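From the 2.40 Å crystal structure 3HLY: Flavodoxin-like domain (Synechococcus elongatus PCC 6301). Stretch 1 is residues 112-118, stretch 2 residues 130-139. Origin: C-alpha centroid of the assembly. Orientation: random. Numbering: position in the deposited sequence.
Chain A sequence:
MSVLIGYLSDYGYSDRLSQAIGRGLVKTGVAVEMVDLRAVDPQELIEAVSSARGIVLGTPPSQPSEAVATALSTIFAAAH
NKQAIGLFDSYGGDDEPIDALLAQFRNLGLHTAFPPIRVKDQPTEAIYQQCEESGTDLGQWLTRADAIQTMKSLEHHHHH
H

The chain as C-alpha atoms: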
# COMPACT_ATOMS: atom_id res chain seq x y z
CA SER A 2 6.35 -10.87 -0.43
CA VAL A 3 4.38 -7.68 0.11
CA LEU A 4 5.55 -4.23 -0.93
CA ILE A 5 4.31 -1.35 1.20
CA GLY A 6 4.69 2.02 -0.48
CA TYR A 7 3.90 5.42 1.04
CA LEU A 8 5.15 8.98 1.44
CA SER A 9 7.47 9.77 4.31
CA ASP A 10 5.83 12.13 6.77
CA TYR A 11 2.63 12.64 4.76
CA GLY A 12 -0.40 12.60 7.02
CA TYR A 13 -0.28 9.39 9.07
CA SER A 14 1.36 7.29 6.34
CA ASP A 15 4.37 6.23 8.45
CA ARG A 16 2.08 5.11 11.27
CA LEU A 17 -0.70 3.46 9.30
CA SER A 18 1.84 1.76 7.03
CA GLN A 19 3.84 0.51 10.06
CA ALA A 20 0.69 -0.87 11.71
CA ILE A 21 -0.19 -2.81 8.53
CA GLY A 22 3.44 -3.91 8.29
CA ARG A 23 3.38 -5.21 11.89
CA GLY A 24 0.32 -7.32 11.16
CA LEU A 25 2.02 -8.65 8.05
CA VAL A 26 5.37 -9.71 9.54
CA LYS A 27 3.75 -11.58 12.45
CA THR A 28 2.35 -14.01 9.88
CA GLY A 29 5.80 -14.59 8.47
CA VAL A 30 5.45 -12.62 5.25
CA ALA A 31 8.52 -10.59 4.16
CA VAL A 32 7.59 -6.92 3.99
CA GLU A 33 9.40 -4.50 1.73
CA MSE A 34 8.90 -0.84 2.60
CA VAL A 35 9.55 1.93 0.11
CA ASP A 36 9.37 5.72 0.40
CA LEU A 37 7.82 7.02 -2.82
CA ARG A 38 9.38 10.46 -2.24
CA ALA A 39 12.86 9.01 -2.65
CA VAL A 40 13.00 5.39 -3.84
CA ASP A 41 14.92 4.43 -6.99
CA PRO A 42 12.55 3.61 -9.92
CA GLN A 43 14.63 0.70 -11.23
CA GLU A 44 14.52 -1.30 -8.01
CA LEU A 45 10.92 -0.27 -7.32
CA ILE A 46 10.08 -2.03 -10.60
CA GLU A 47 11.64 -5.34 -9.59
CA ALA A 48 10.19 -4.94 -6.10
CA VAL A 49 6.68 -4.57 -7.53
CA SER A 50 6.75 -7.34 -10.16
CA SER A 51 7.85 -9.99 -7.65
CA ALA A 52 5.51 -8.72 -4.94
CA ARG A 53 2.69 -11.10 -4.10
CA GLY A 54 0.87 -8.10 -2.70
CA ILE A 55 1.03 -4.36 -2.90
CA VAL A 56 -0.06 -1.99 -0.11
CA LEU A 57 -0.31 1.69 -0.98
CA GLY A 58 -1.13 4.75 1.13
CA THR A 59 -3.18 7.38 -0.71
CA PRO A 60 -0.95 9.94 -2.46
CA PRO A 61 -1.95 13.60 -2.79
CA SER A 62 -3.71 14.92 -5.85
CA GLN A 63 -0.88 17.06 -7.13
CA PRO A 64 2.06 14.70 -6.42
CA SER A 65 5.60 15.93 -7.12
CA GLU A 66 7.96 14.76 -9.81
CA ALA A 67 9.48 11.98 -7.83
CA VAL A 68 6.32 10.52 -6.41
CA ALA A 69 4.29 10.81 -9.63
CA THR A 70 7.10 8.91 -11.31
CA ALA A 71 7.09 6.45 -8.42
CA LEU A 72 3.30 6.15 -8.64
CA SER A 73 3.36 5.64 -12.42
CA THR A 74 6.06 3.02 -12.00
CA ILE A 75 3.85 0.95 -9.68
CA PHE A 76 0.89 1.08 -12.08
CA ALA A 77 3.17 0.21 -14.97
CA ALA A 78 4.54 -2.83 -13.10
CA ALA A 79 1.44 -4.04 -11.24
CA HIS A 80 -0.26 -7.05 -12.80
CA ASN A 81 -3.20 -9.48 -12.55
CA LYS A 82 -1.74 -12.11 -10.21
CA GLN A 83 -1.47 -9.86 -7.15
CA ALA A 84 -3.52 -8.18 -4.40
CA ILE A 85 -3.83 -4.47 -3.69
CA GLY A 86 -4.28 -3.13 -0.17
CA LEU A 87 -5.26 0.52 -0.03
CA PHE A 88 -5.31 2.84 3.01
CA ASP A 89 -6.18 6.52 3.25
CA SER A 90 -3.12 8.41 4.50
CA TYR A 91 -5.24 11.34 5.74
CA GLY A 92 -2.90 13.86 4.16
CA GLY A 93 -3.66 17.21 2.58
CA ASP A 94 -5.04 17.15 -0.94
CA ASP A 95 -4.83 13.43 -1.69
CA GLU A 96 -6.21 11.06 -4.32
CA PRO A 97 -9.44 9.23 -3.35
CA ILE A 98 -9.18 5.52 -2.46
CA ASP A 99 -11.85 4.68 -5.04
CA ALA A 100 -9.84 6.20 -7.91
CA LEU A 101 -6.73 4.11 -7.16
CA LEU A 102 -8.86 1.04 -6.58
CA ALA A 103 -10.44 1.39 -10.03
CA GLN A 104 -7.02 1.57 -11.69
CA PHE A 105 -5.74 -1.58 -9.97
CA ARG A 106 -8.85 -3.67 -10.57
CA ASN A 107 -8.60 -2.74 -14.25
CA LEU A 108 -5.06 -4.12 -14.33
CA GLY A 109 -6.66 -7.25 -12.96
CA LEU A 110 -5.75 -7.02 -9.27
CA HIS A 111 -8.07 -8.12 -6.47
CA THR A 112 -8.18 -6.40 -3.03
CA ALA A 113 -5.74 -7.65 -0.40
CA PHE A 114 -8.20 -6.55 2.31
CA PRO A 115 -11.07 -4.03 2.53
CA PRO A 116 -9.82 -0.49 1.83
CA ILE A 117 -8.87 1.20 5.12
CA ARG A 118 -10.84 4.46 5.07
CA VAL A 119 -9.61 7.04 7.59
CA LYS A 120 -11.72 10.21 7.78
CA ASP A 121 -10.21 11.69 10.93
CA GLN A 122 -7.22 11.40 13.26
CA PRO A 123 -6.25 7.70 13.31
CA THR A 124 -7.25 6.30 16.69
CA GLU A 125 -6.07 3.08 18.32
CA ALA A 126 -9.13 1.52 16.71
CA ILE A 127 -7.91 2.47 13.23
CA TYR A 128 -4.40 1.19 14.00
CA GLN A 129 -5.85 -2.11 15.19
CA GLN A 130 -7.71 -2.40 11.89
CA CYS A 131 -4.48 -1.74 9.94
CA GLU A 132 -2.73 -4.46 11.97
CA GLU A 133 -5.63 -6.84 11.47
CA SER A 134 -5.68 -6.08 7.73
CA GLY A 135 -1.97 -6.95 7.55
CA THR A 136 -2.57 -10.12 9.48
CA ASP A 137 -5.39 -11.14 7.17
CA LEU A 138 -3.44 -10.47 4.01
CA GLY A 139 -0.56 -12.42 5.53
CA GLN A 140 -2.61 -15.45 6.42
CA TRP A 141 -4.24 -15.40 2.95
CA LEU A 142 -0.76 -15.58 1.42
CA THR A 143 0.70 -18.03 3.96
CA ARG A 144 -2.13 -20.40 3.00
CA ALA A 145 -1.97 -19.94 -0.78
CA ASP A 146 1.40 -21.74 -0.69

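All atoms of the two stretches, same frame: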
# COMPACT_ATOMS: atom_id res chain seq x y z
N THR A 112 -8.56 -7.12 -4.26
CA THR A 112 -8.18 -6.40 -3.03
C THR A 112 -7.47 -7.32 -2.05
O THR A 112 -7.82 -8.48 -1.90
CB THR A 112 -9.41 -5.83 -2.31
OG1 THR A 112 -10.31 -6.89 -1.98
CG2 THR A 112 -10.12 -4.81 -3.18
N ALA A 113 -6.46 -6.80 -1.36
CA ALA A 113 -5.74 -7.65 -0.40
C ALA A 113 -6.52 -7.71 0.92
O ALA A 113 -6.37 -8.64 1.69
CB ALA A 113 -4.33 -7.11 -0.18
N PHE A 114 -7.35 -6.69 1.14
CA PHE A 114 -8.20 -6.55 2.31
C PHE A 114 -9.13 -5.37 2.03
O PHE A 114 -8.91 -4.62 1.08
CB PHE A 114 -7.37 -6.29 3.60
CG PHE A 114 -6.28 -5.24 3.46
CD1 PHE A 114 -4.93 -5.62 3.45
CD2 PHE A 114 -6.59 -3.88 3.37
CE1 PHE A 114 -3.89 -4.65 3.36
CE2 PHE A 114 -5.56 -2.91 3.28
CZ PHE A 114 -4.22 -3.29 3.27
N PRO A 115 -10.20 -5.18 2.83
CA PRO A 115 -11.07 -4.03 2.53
C PRO A 115 -10.32 -2.70 2.69
O PRO A 115 -9.60 -2.49 3.66
CB PRO A 115 -12.21 -4.17 3.55
CG PRO A 115 -12.31 -5.66 3.75
CD PRO A 115 -10.83 -6.09 3.80
N PRO A 116 -10.50 -1.78 1.73
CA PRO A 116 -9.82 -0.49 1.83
C PRO A 116 -9.94 0.10 3.25
O PRO A 116 -11.01 0.09 3.83
CB PRO A 116 -10.53 0.35 0.78
CG PRO A 116 -10.81 -0.68 -0.31
CD PRO A 116 -11.32 -1.86 0.50
N ILE A 117 -8.84 0.62 3.79
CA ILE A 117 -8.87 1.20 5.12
C ILE A 117 -9.15 2.70 5.01
O ILE A 117 -8.24 3.49 4.80
CB ILE A 117 -7.55 0.97 5.85
CG1 ILE A 117 -7.32 -0.53 6.03
CG2 ILE A 117 -7.57 1.68 7.21
CD1 ILE A 117 -5.86 -0.88 6.39
N ARG A 118 -10.41 3.07 5.19
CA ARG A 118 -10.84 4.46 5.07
C ARG A 118 -10.74 5.29 6.36
O ARG A 118 -11.54 5.13 7.27
CB ARG A 118 -12.28 4.48 4.56
CG ARG A 118 -12.47 3.64 3.31
CD ARG A 118 -13.90 3.64 2.80
NE ARG A 118 -14.05 2.75 1.65
CZ ARG A 118 -13.83 3.10 0.38
NH1 ARG A 118 -13.99 2.20 -0.58
NH2 ARG A 118 -13.49 4.34 0.07
N GLN A 130 -7.17 -1.95 13.16
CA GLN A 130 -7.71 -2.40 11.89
C GLN A 130 -6.59 -2.55 10.84
O GLN A 130 -6.62 -3.47 10.02
CB GLN A 130 -8.79 -1.42 11.41
CG GLN A 130 -9.48 -1.86 10.13
CD GLN A 130 -10.48 -0.83 9.65
OE1 GLN A 130 -10.64 0.23 10.26
NE2 GLN A 130 -11.16 -1.14 8.54
N CYS A 131 -5.64 -1.63 10.84
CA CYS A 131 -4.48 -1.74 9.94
C CYS A 131 -3.71 -3.03 10.27
O CYS A 131 -3.30 -3.78 9.36
CB CYS A 131 -3.51 -0.58 10.17
SG CYS A 131 -4.04 0.98 9.52
N GLU A 132 -3.47 -3.27 11.55
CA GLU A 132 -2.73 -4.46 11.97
C GLU A 132 -3.50 -5.71 11.59
O GLU A 132 -2.92 -6.68 11.11
CB GLU A 132 -2.48 -4.45 13.47
CG GLU A 132 -1.61 -5.60 13.94
CD GLU A 132 -1.27 -5.50 15.42
OE1 GLU A 132 -1.73 -6.36 16.20
OE2 GLU A 132 -0.54 -4.54 15.79
N GLU A 133 -4.81 -5.69 11.81
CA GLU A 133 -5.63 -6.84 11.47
C GLU A 133 -5.67 -7.06 9.96
O GLU A 133 -5.71 -8.19 9.50
CB GLU A 133 -7.07 -6.67 11.98
CG GLU A 133 -7.87 -7.95 11.83
CD GLU A 133 -7.34 -9.08 12.71
OE1 GLU A 133 -7.46 -10.26 12.33
OE2 GLU A 133 -6.79 -8.77 13.80
N SER A 134 -5.66 -5.97 9.19
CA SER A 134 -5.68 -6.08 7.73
C SER A 134 -4.38 -6.74 7.27
O SER A 134 -4.41 -7.55 6.33
CB SER A 134 -5.79 -4.70 7.08
OG SER A 134 -6.99 -4.05 7.45
N GLY A 135 -3.27 -6.38 7.91
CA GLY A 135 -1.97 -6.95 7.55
C GLY A 135 -1.92 -8.42 7.89
O GLY A 135 -1.38 -9.23 7.15
N THR A 136 -2.50 -8.76 9.03
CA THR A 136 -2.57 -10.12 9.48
C THR A 136 -3.38 -10.96 8.51
O THR A 136 -2.98 -12.06 8.14
CB THR A 136 -3.22 -10.20 10.87
OG1 THR A 136 -2.45 -9.45 11.81
CG2 THR A 136 -3.30 -11.64 11.35
N ASP A 137 -4.51 -10.41 8.07
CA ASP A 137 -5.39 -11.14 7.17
C ASP A 137 -4.76 -11.38 5.81
O ASP A 137 -4.84 -12.47 5.25
CB ASP A 137 -6.71 -10.38 7.03
CG ASP A 137 -7.46 -10.25 8.35
OD1 ASP A 137 -6.88 -10.56 9.42
OD2 ASP A 137 -8.64 -9.84 8.33
N LEU A 138 -4.12 -10.35 5.29
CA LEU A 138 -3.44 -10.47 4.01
C LEU A 138 -2.35 -11.53 4.16
O LEU A 138 -2.18 -12.37 3.30
CB LEU A 138 -2.82 -9.12 3.64
CG LEU A 138 -1.84 -9.11 2.47
CD1 LEU A 138 -2.44 -9.83 1.26
CD2 LEU A 138 -1.48 -7.66 2.13
N GLY A 139 -1.64 -11.47 5.28
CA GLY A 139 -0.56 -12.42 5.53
C GLY A 139 -1.02 -13.86 5.57
O GLY A 139 -0.44 -14.74 4.93
O HOH W 1 -9.42 -3.97 5.89
O HOH W 2 -11.16 2.50 8.87

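The most unusual feature of this contact is that a serine packs against the face of an aromatic ring. Ser134 CB lies 3.8 Å from the centroid of the Phe114 ring, formed by CG, CD1, CD2, CE1, CE2 and CZ, and only 14° off the ring normal, a CH-pi arrangement in which a methylene carbon sits over the pi cloud. The carbon is a good partner because its bonded oxygen polarizes its C-H bonds, and because the small side chain lets the ring come close to the helix: Phe114 CD1 is 3.5 Å from the backbone atom Ser134 O.

The hydroxyl must be satisfied if serine is to occupy this buried place. With chi1 in the m rotamer, Ser134 OG turns back along its own helix and donates a hydrogen bond to Gln130 O at 2.7 Å, the same carbonyl that accepts from Ser134 N at 2.8 Å. It also accepts one from a water, whose oxygen is 2.9 Å from Ser134 OG. That water donates as well to Pro115 O, 2.7 Å from its oxygen, and so links the two stretches. A second water does the same farther along: its oxygen lies 2.7 Å from Gln130 OE1 and 3.1 Å from Arg118 O, donating to both. No direct hydrogen bond crosses between the stretches; packing and these two water bridges join them.

The apolar contacts continue along the helix. Phe114, with its CA-to-CB bond directed toward the helix and chi1 in the p rotamer, meets Leu138 at the ring edge, where Phe114 CE1 is 4.0 Å from Leu138 CD2. Both leucine methyls also pack on the alanine, Leu138 CD1 at 3.6 Å from Ala113 CB and Leu138 CD2 at 3.7 Å from Ala113 CB; the branched side chain suits the place because it covers the small methyl while CD2 reaches the ring edge. Alanine's single methyl fills its share of the contact with little bulk.

Toward the earlier part of the helix, Ile117 extends its side chain in the m, t rotamer. Its terminal methyl, Ile117 CD1, comes within 3.9 Å of Cys131 CA, 4.1 Å of Cys131 SG and 3.5 Å of Ser134 OG. The length of isoleucine carries this methyl to the helix surface, and the cysteine sulfur, weakly polar, is compatible with the apolar methyl beside it.

Together the stretches bury 372 Å² of surface, counting both sides. Ser134 and Leu138 are four residues apart and Cys131 and Ser134 three, about one helical turn each, which presents these buried residues to the first stretch.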